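Macrophomate synthase intermolecular Diels-Alderase (Macrophoma commelinae, PDB 1IZC) is a TIM-barrel protein of the HpcH/HpaI aldolase/citrate lyase family, modelled as a six-chain assembly with magnesium ions and pyruvic acid bound. Local coordinates at residues I69-G74 / L79-A84; F54-L59 / I85-H90. The protein carries 1 engineered substitution. One frame throughout, in Å; residues are numbered along the deposited sequence.

Interaction 1 (I69-G74 / L79-A84); sequences IDVEHG and LELHDA
V71 and L81 meet almost at right angles, with one valine methyl set against the fork of the leucine. V71 CG2 lies 3.6 Å from L81 CD1 and 3.8 Å from L81 CD2, touching both branches. The first bond of the L81 side chain runs past segment 69-74 rather than at it; with CG anti to the backbone N (chi1 170°), the two methyls still reach across. L81 CD1 also serves a second neighbour, since I69 CG2 comes to 4.0 Å from it as the two side chains cross obliquely. The other branch of I69 is directed elsewhere along the helix: its extended arm brings CD1 to 4.2 Å from A84 CB, one turn beyond L81.

Between these two helix-facing residues, D70 points away from the helix. Its OD1 accepts the backbone N of H73 at 3.2 Å, from above the carboxylate plane, in an Asx motif that shapes the turn after strand 66-70.

No hydrogen bond crosses between segment 69-74 and the helix. Between them only buried methyl groups meet, an apolar contact, while D70, turned away from the helix, pairs through OD2 in a salt bridge with R101, which lines the pyruvic acid pocket, and in a hydrogen bond with W152 of a second subunit.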
ATOM      1  N   ILE A  69     -14.369 -13.156   7.991  1.00  9.03           N
ATOM      2  CA  ILE A  69     -13.245 -12.853   7.107  1.00  6.43           C
ATOM      3  C   ILE A  69     -12.459 -14.118   6.798  1.00  8.42           C
ATOM      4  O   ILE A  69     -12.023 -14.821   7.705  1.00  8.00           O
ATOM      5  CB  ILE A  69     -12.319 -11.806   7.754  1.00  6.16           C
ATOM      6  CG1 ILE A  69     -13.140 -10.564   8.123  1.00 10.34           C
ATOM      7  CG2 ILE A  69     -11.165 -11.454   6.803  1.00 10.38           C
ATOM      8  CD1 ILE A  69     -12.339  -9.475   8.834  1.00 13.90           C
ATOM      9  N   ASP A  70     -12.278 -14.403   5.511  1.00  7.88           N
ATOM     10  CA  ASP A  70     -11.561 -15.600   5.099  1.00  8.83           C
ATOM     11  C   ASP A  70     -10.099 -15.309   4.784  1.00 11.20           C
ATOM     12  O   ASP A  70      -9.777 -14.704   3.758  1.00 11.67           O
ATOM     13  CB  ASP A  70     -12.251 -16.223   3.882  1.00  9.01           C
ATOM     14  CG  ASP A  70     -11.594 -17.513   3.436  1.00 13.42           C
ATOM     15  OD1 ASP A  70     -10.767 -18.058   4.191  1.00 14.67           O
ATOM     16  OD2 ASP A  70     -11.925 -17.990   2.333  1.00 20.34           O
ATOM     17  N   VAL A  71      -9.212 -15.741   5.672  1.00 10.38           N
ATOM     18  CA  VAL A  71      -7.797 -15.533   5.466  1.00 12.47           C
ATOM     19  C   VAL A  71      -7.189 -16.789   4.861  1.00 12.81           C
ATOM     20  O   VAL A  71      -6.069 -16.754   4.362  1.00 11.66           O
ATOM     21  CB  VAL A  71      -7.086 -15.168   6.796  1.00 17.37           C
ATOM     22  CG1 VAL A  71      -5.616 -14.929   6.563  1.00 19.79           C
ATOM     23  CG2 VAL A  71      -7.712 -13.928   7.376  1.00 21.73           C
ATOM     24  N   GLU A  72      -7.910 -17.909   4.896  1.00  8.47           N
ATOM     25  CA  GLU A  72      -7.334 -19.101   4.281  1.00  6.55           C
ATOM     26  C   GLU A  72      -7.212 -18.852   2.786  1.00  6.96           C
ATOM     27  O   GLU A  72      -6.180 -19.156   2.182  1.00 10.88           O
ATOM     28  CB  GLU A  72      -8.179 -20.360   4.494  1.00  8.67           C
ATOM     29  CG  GLU A  72      -7.545 -21.572   3.772  1.00 11.92           C
ATOM     30  CD  GLU A  72      -8.378 -22.852   3.829  1.00 14.32           C
ATOM     31  OE1 GLU A  72      -9.620 -22.771   3.965  1.00 11.35           O
ATOM     32  OE2 GLU A  72      -7.775 -23.939   3.708  1.00 12.87           O
ATOM     33  N   HIS A  73      -8.264 -18.282   2.202  1.00  8.44           N
ATOM     34  CA  HIS A  73      -8.276 -18.024   0.764  1.00 12.43           C
ATOM     35  C   HIS A  73      -8.440 -16.565   0.354  1.00 15.76           C
ATOM     36  O   HIS A  73      -8.379 -16.253  -0.840  1.00 19.05           O
ATOM     37  CB  HIS A  73      -9.362 -18.869   0.107  1.00 14.12           C
ATOM     38  CG  HIS A  73      -9.070 -20.337   0.133  1.00 11.96           C
ATOM     39  ND1 HIS A  73      -8.007 -20.892  -0.544  1.00 12.62           N
ATOM     40  CD2 HIS A  73      -9.706 -21.363   0.743  1.00 13.31           C
ATOM     41  CE1 HIS A  73      -8.002 -22.200  -0.352  1.00 16.08           C
ATOM     42  NE2 HIS A  73      -9.022 -22.512   0.424  1.00 11.68           N
ATOM     43  N   GLY A  74      -8.681 -15.686   1.322  1.00 10.14           N
ATOM     44  CA  GLY A  74      -8.808 -14.264   1.029  1.00 10.73           C
ATOM     45  C   GLY A  74      -7.414 -13.664   1.001  1.00 10.94           C
ATOM     46  O   GLY A  74      -6.580 -13.946   1.861  1.00 12.15           O
ATOM     47  N   LEU A  79      -1.213  -6.418   7.781  1.00  7.19           N
ATOM     48  CA  LEU A  79      -1.717  -5.154   8.295  1.00  9.17           C
ATOM     49  C   LEU A  79      -3.149  -4.914   7.838  1.00  8.60           C
ATOM     50  O   LEU A  79      -3.975  -4.419   8.609  1.00  9.13           O
ATOM     51  CB  LEU A  79      -0.807  -3.997   7.861  1.00  8.95           C
ATOM     52  CG  LEU A  79      -1.240  -2.602   8.345  1.00 10.88           C
ATOM     53  CD1 LEU A  79      -1.416  -2.600   9.850  1.00 15.20           C
ATOM     54  CD2 LEU A  79      -0.182  -1.576   7.928  1.00 12.87           C
ATOM     55  N   GLU A  80      -3.444  -5.273   6.593  1.00  8.59           N
ATOM     56  CA  GLU A  80      -4.790  -5.094   6.056  1.00 11.14           C
ATOM     57  C   GLU A  80      -5.823  -5.969   6.781  1.00  7.50           C
ATOM     58  O   GLU A  80      -6.970  -5.558   6.946  1.00  8.27           O
ATOM     59  CB  GLU A  80      -4.788  -5.365   4.549  1.00 10.58           C
ATOM     60  CG  GLU A  80      -4.202  -4.209   3.684  1.00 19.69           C
ATOM     61  CD  GLU A  80      -2.718  -3.880   3.936  1.00 28.37           C
ATOM     62  OE1 GLU A  80      -1.938  -4.761   4.348  1.00 18.74           O
ATOM     63  OE2 GLU A  80      -2.318  -2.718   3.691  1.00 35.35           O
ATOM     64  N   LEU A  81      -5.416  -7.166   7.211  1.00  7.96           N
ATOM     65  CA  LEU A  81      -6.300  -8.060   7.970  1.00  6.76           C
ATOM     66  C   LEU A  81      -6.616  -7.371   9.303  1.00  6.54           C
ATOM     67  O   LEU A  81      -7.766  -7.304   9.746  1.00  7.14           O
ATOM     68  CB  LEU A  81      -5.608  -9.399   8.250  1.00  5.60           C
ATOM     69  CG  LEU A  81      -6.328 -10.325   9.244  1.00  8.70           C
ATOM     70  CD1 LEU A  81      -7.764 -10.631   8.755  1.00 10.31           C
ATOM     71  CD2 LEU A  81      -5.530 -11.623   9.379  1.00  8.78           C
ATOM     72  N   HIS A  82      -5.566  -6.888   9.953  1.00  7.92           N
ATOM     73  CA  HIS A  82      -5.693  -6.165  11.220  1.00  7.44           C
ATOM     74  C   HIS A  82      -6.651  -4.983  11.041  1.00  8.10           C
ATOM     75  O   HIS A  82      -7.553  -4.779  11.854  1.00  7.23           O
ATOM     76  CB  HIS A  82      -4.292  -5.696  11.659  1.00  7.21           C
ATOM     77  CG  HIS A  82      -4.276  -4.627  12.717  1.00  7.57           C
ATOM     78  ND1 HIS A  82      -4.328  -3.284  12.415  1.00 10.94           N
ATOM     79  CD2 HIS A  82      -4.112  -4.703  14.063  1.00 11.04           C
ATOM     80  CE1 HIS A  82      -4.190  -2.576  13.524  1.00 12.41           C
ATOM     81  NE2 HIS A  82      -4.056  -3.412  14.538  1.00 12.71           N
ATOM     82  N   ASP A  83      -6.473  -4.219   9.968  1.00  6.03           N
ATOM     83  CA  ASP A  83      -7.329  -3.062   9.741  1.00  8.63           C
ATOM     84  C   ASP A  83      -8.764  -3.445   9.416  1.00  7.01           C
ATOM     85  O   ASP A  83      -9.692  -2.725   9.792  1.00  6.13           O
ATOM     86  CB  ASP A  83      -6.770  -2.183   8.608  1.00  8.16           C
ATOM     87  CG  ASP A  83      -5.496  -1.432   9.010  1.00 11.89           C
ATOM     88  OD1 ASP A  83      -5.142  -1.417  10.201  1.00 11.72           O
ATOM     89  OD2 ASP A  83      -4.855  -0.831   8.124  1.00 15.36           O
ATOM     90  N   ALA A  84      -8.957  -4.571   8.729  1.00  6.92           N
ATOM     91  CA  ALA A  84     -10.303  -5.001   8.370  1.00  7.02           C
ATOM     92  C   ALA A  84     -11.051  -5.423   9.636  1.00  6.81           C
ATOM     93  O   ALA A  84     -12.229  -5.107   9.820  1.00  7.27           O
ATOM     94  CB  ALA A  84     -10.240  -6.181   7.371  1.00  7.33           C
TER

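Interaction 2 (F54-L59 / I85-H90); sequences FVTKVL and IHAAQH
In the outer layer of the beta/alpha barrel, helices 53-61 and 78-91 lie side by side, and they meet through T56, K57, A87 and A88 in segments 54-59 and 85-90. The segments run in nearly the same direction, their axes 8.3 Å apart at closest approach with a crossing angle of -21°. The small side chains of A87 and A88 are consistent with this close spacing: the CA atoms of T56 and A88, like those of K57 and A87, are 5.9 Å apart.

T56 points toward the neighbouring helix. Its CG2, anti to the backbone N, rests alongside A88, 3.8 Å from the backbone N and 3.9 Å from CB, while T56 CB stands 4.3 Å from A87 CB. The same rotation turns OG1 away from the seam, where it hydrogen-bonds to S52 O, one turn back in the chain, and to H48 NE2 of strand 43-48. The threonine thus offers its methyl to the helix and its hydroxyl to the barrel strand.

K57 contributes through the root of its chain. K57 CG lies 4.0 Å from A87 CB, and beyond it the fully extended chain carries NZ to a fourth subunit, where it forms a salt bridge with D83 and a hydrogen bond with H86.

Inward, A88 packs on V98 of strand 97-101 and L59 on V46 of strand 43-48. The two alanines are a feature of this contact; near-parallel neighbouring helices packed outside a parallel barrel are typical of successive beta-alpha units in a TIM barrel.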
ATOM      1  N   PHE A  54     -12.038  -0.841   2.782  1.00  6.90           N
ATOM      2  CA  PHE A  54     -13.154   0.028   2.393  1.00  9.62           C
ATOM      3  C   PHE A  54     -14.397  -0.860   2.299  1.00  9.63           C
ATOM      4  O   PHE A  54     -15.476  -0.491   2.760  1.00  8.51           O
ATOM      5  CB  PHE A  54     -12.860   0.716   1.045  1.00  9.31           C
ATOM      6  CG  PHE A  54     -13.861   1.766   0.667  1.00  9.75           C
ATOM      7  CD1 PHE A  54     -15.106   1.416   0.165  1.00 11.79           C
ATOM      8  CD2 PHE A  54     -13.558   3.124   0.836  1.00 12.60           C
ATOM      9  CE1 PHE A  54     -16.050   2.407  -0.166  1.00  9.07           C
ATOM     10  CE2 PHE A  54     -14.476   4.109   0.516  1.00 11.74           C
ATOM     11  CZ  PHE A  54     -15.728   3.759   0.014  1.00 13.10           C
ATOM     12  N   VAL A  55     -14.245  -2.043   1.707  1.00  6.85           N
ATOM     13  CA  VAL A  55     -15.367  -2.975   1.620  1.00  6.85           C
ATOM     14  C   VAL A  55     -15.813  -3.389   3.029  1.00  5.83           C
ATOM     15  O   VAL A  55     -17.006  -3.468   3.308  1.00  7.01           O
ATOM     16  CB  VAL A  55     -14.984  -4.228   0.803  1.00  4.68           C
ATOM     17  CG1 VAL A  55     -16.096  -5.291   0.894  1.00  7.44           C
ATOM     18  CG2 VAL A  55     -14.793  -3.831  -0.662  1.00  7.51           C
ATOM     19  N   THR A  56     -14.863  -3.648   3.926  1.00  6.87           N
ATOM     20  CA  THR A  56     -15.245  -4.033   5.281  1.00  8.18           C
ATOM     21  C   THR A  56     -16.125  -2.942   5.882  1.00  7.10           C
ATOM     22  O   THR A  56     -17.101  -3.220   6.575  1.00  6.42           O
ATOM     23  CB  THR A  56     -14.029  -4.181   6.213  1.00  9.02           C
ATOM     24  OG1 THR A  56     -12.953  -4.807   5.503  1.00  7.96           O
ATOM     25  CG2 THR A  56     -14.406  -5.035   7.422  1.00  8.20           C
ATOM     26  N   LYS A  57     -15.751  -1.692   5.641  1.00  5.17           N
ATOM     27  CA  LYS A  57     -16.531  -0.578   6.173  1.00  6.35           C
ATOM     28  C   LYS A  57     -17.954  -0.541   5.604  1.00  8.60           C
ATOM     29  O   LYS A  57     -18.911  -0.242   6.322  1.00 10.38           O
ATOM     30  CB  LYS A  57     -15.810   0.736   5.877  1.00  8.61           C
ATOM     31  CG  LYS A  57     -14.517   0.899   6.676  1.00  6.30           C
ATOM     32  CD  LYS A  57     -13.764   2.161   6.236  1.00  7.46           C
ATOM     33  CE  LYS A  57     -12.525   2.390   7.094  1.00  7.52           C
ATOM     34  NZ  LYS A  57     -11.777   3.606   6.622  1.00  8.03           N
ATOM     35  N   VAL A  58     -18.091  -0.818   4.312  1.00  7.10           N
ATOM     36  CA  VAL A  58     -19.417  -0.831   3.684  1.00  7.64           C
ATOM     37  C   VAL A  58     -20.235  -1.972   4.298  1.00 10.22           C
ATOM     38  O   VAL A  58     -21.403  -1.808   4.628  1.00  9.23           O
ATOM     39  CB  VAL A  58     -19.308  -1.042   2.165  1.00  9.66           C
ATOM     40  CG1 VAL A  58     -20.701  -1.217   1.547  1.00 11.11           C
ATOM     41  CG2 VAL A  58     -18.594   0.161   1.531  1.00  9.39           C
ATOM     42  N   LEU A  59     -19.608  -3.135   4.460  1.00  7.60           N
ATOM     43  CA  LEU A  59     -20.302  -4.277   5.059  1.00  6.31           C
ATOM     44  C   LEU A  59     -20.680  -3.978   6.517  1.00  7.85           C
ATOM     45  O   LEU A  59     -21.795  -4.282   6.957  1.00  9.64           O
ATOM     46  CB  LEU A  59     -19.406  -5.520   5.018  1.00  6.37           C
ATOM     47  CG  LEU A  59     -19.003  -6.011   3.626  1.00  7.60           C
ATOM     48  CD1 LEU A  59     -18.100  -7.238   3.775  1.00  8.13           C
ATOM     49  CD2 LEU A  59     -20.258  -6.358   2.815  1.00 10.27           C
ATOM     50  N   ILE A  85     -10.359  -6.117  10.529  1.00  5.10           N
ATOM     51  CA  ILE A  85     -11.005  -6.560  11.761  1.00  5.54           C
ATOM     52  C   ILE A  85     -11.406  -5.330  12.587  1.00  6.76           C
ATOM     53  O   ILE A  85     -12.537  -5.247  13.083  1.00  6.91           O
ATOM     54  CB  ILE A  85     -10.078  -7.497  12.554  1.00  6.53           C
ATOM     55  CG1 ILE A  85      -9.880  -8.793  11.745  1.00  5.12           C
ATOM     56  CG2 ILE A  85     -10.704  -7.828  13.929  1.00  6.37           C
ATOM     57  CD1 ILE A  85      -8.801  -9.738  12.314  1.00  9.02           C
ATOM     58  N   HIS A  86     -10.492  -4.372  12.716  1.00  5.80           N
ATOM     59  CA  HIS A  86     -10.792  -3.135  13.441  1.00  6.78           C
ATOM     60  C   HIS A  86     -11.973  -2.434  12.766  1.00  8.22           C
ATOM     61  O   HIS A  86     -12.899  -1.992  13.429  1.00  6.08           O
ATOM     62  CB  HIS A  86      -9.620  -2.155  13.405  1.00  6.59           C
ATOM     63  CG  HIS A  86      -8.573  -2.406  14.445  1.00  8.53           C
ATOM     64  ND1 HIS A  86      -7.458  -1.608  14.574  1.00  8.46           N
ATOM     65  CD2 HIS A  86      -8.480  -3.350  15.413  1.00 11.16           C
ATOM     66  CE1 HIS A  86      -6.721  -2.048  15.580  1.00  9.11           C
ATOM     67  NE2 HIS A  86      -7.321  -3.104  16.106  1.00  9.14           N
ATOM     68  N   ALA A  87     -11.929  -2.310  11.445  1.00  6.65           N
ATOM     69  CA  ALA A  87     -13.026  -1.616  10.754  1.00  6.48           C
ATOM     70  C   ALA A  87     -14.388  -2.286  10.960  1.00  7.67           C
ATOM     71  O   ALA A  87     -15.403  -1.598  11.153  1.00  8.23           O
ATOM     72  CB  ALA A  87     -12.721  -1.496   9.261  1.00  6.34           C
ATOM     73  N   ALA A  88     -14.429  -3.614  10.914  1.00  5.61           N
ATOM     74  CA  ALA A  88     -15.704  -4.315  11.115  1.00  6.25           C
ATOM     75  C   ALA A  88     -16.325  -3.962  12.463  1.00  7.69           C
ATOM     76  O   ALA A  88     -17.522  -3.678  12.559  1.00  8.72           O
ATOM     77  CB  ALA A  88     -15.502  -5.833  11.028  1.00  5.42           C
ATOM     78  N   GLN A  89     -15.520  -3.997  13.515  1.00  7.99           N
ATOM     79  CA  GLN A  89     -16.052  -3.696  14.824  1.00  6.64           C
ATOM     80  C   GLN A  89     -16.304  -2.216  15.072  1.00  9.47           C
ATOM     81  O   GLN A  89     -17.296  -1.864  15.689  1.00 10.53           O
ATOM     82  CB  GLN A  89     -15.138  -4.278  15.916  1.00  8.24           C
ATOM     83  CG  GLN A  89     -15.190  -5.804  15.957  1.00 12.48           C
ATOM     84  CD  GLN A  89     -14.938  -6.382  17.349  1.00 13.41           C
ATOM     85  OE1 GLN A  89     -15.809  -7.042  17.933  1.00 15.49           O
ATOM     86  NE2 GLN A  89     -13.747  -6.152  17.877  1.00 12.81           N
ATOM     87  N   HIS A  90     -15.436  -1.343  14.568  1.00 10.02           N
ATOM     88  CA  HIS A  90     -15.627   0.091  14.812  1.00  7.56           C
ATOM     89  C   HIS A  90     -16.724   0.716  13.957  1.00  8.07           C
ATOM     90  O   HIS A  90     -17.516   1.504  14.465  1.00  8.95           O
ATOM     91  CB  HIS A  90     -14.300   0.849  14.600  1.00 10.75           C
ATOM     92  CG  HIS A  90     -13.254   0.552  15.637  1.00  9.52           C
ATOM     93  ND1 HIS A  90     -13.018   1.379  16.717  1.00 13.38           N
ATOM     94  CD2 HIS A  90     -12.409  -0.501  15.779  1.00  4.37           C
ATOM     95  CE1 HIS A  90     -12.075   0.846  17.479  1.00  5.46           C
ATOM     96  NE2 HIS A  90     -11.693  -0.292  16.931  1.00 12.94           N
TER

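The two contacts share helix 78-91, interaction 1 using its first half and interaction 2 its second, with centres 11 Å apart. Along the chain, helix 53-61 comes first, then strand 66-70 and the shared helix, so interaction 1 is nested inside the loop closed by interaction 2. They touch directly: A84 O lies 3.2 Å from T56 CG2, and I69 CD1 packs 3.9 Å from I85 CG1. Together they place helix 78-91 against two neighbours, the preceding strand on its inner side and the preceding helix beside it. Both also border the fourth subunit, so this part of the barrel wall is continuous with the assembly interface.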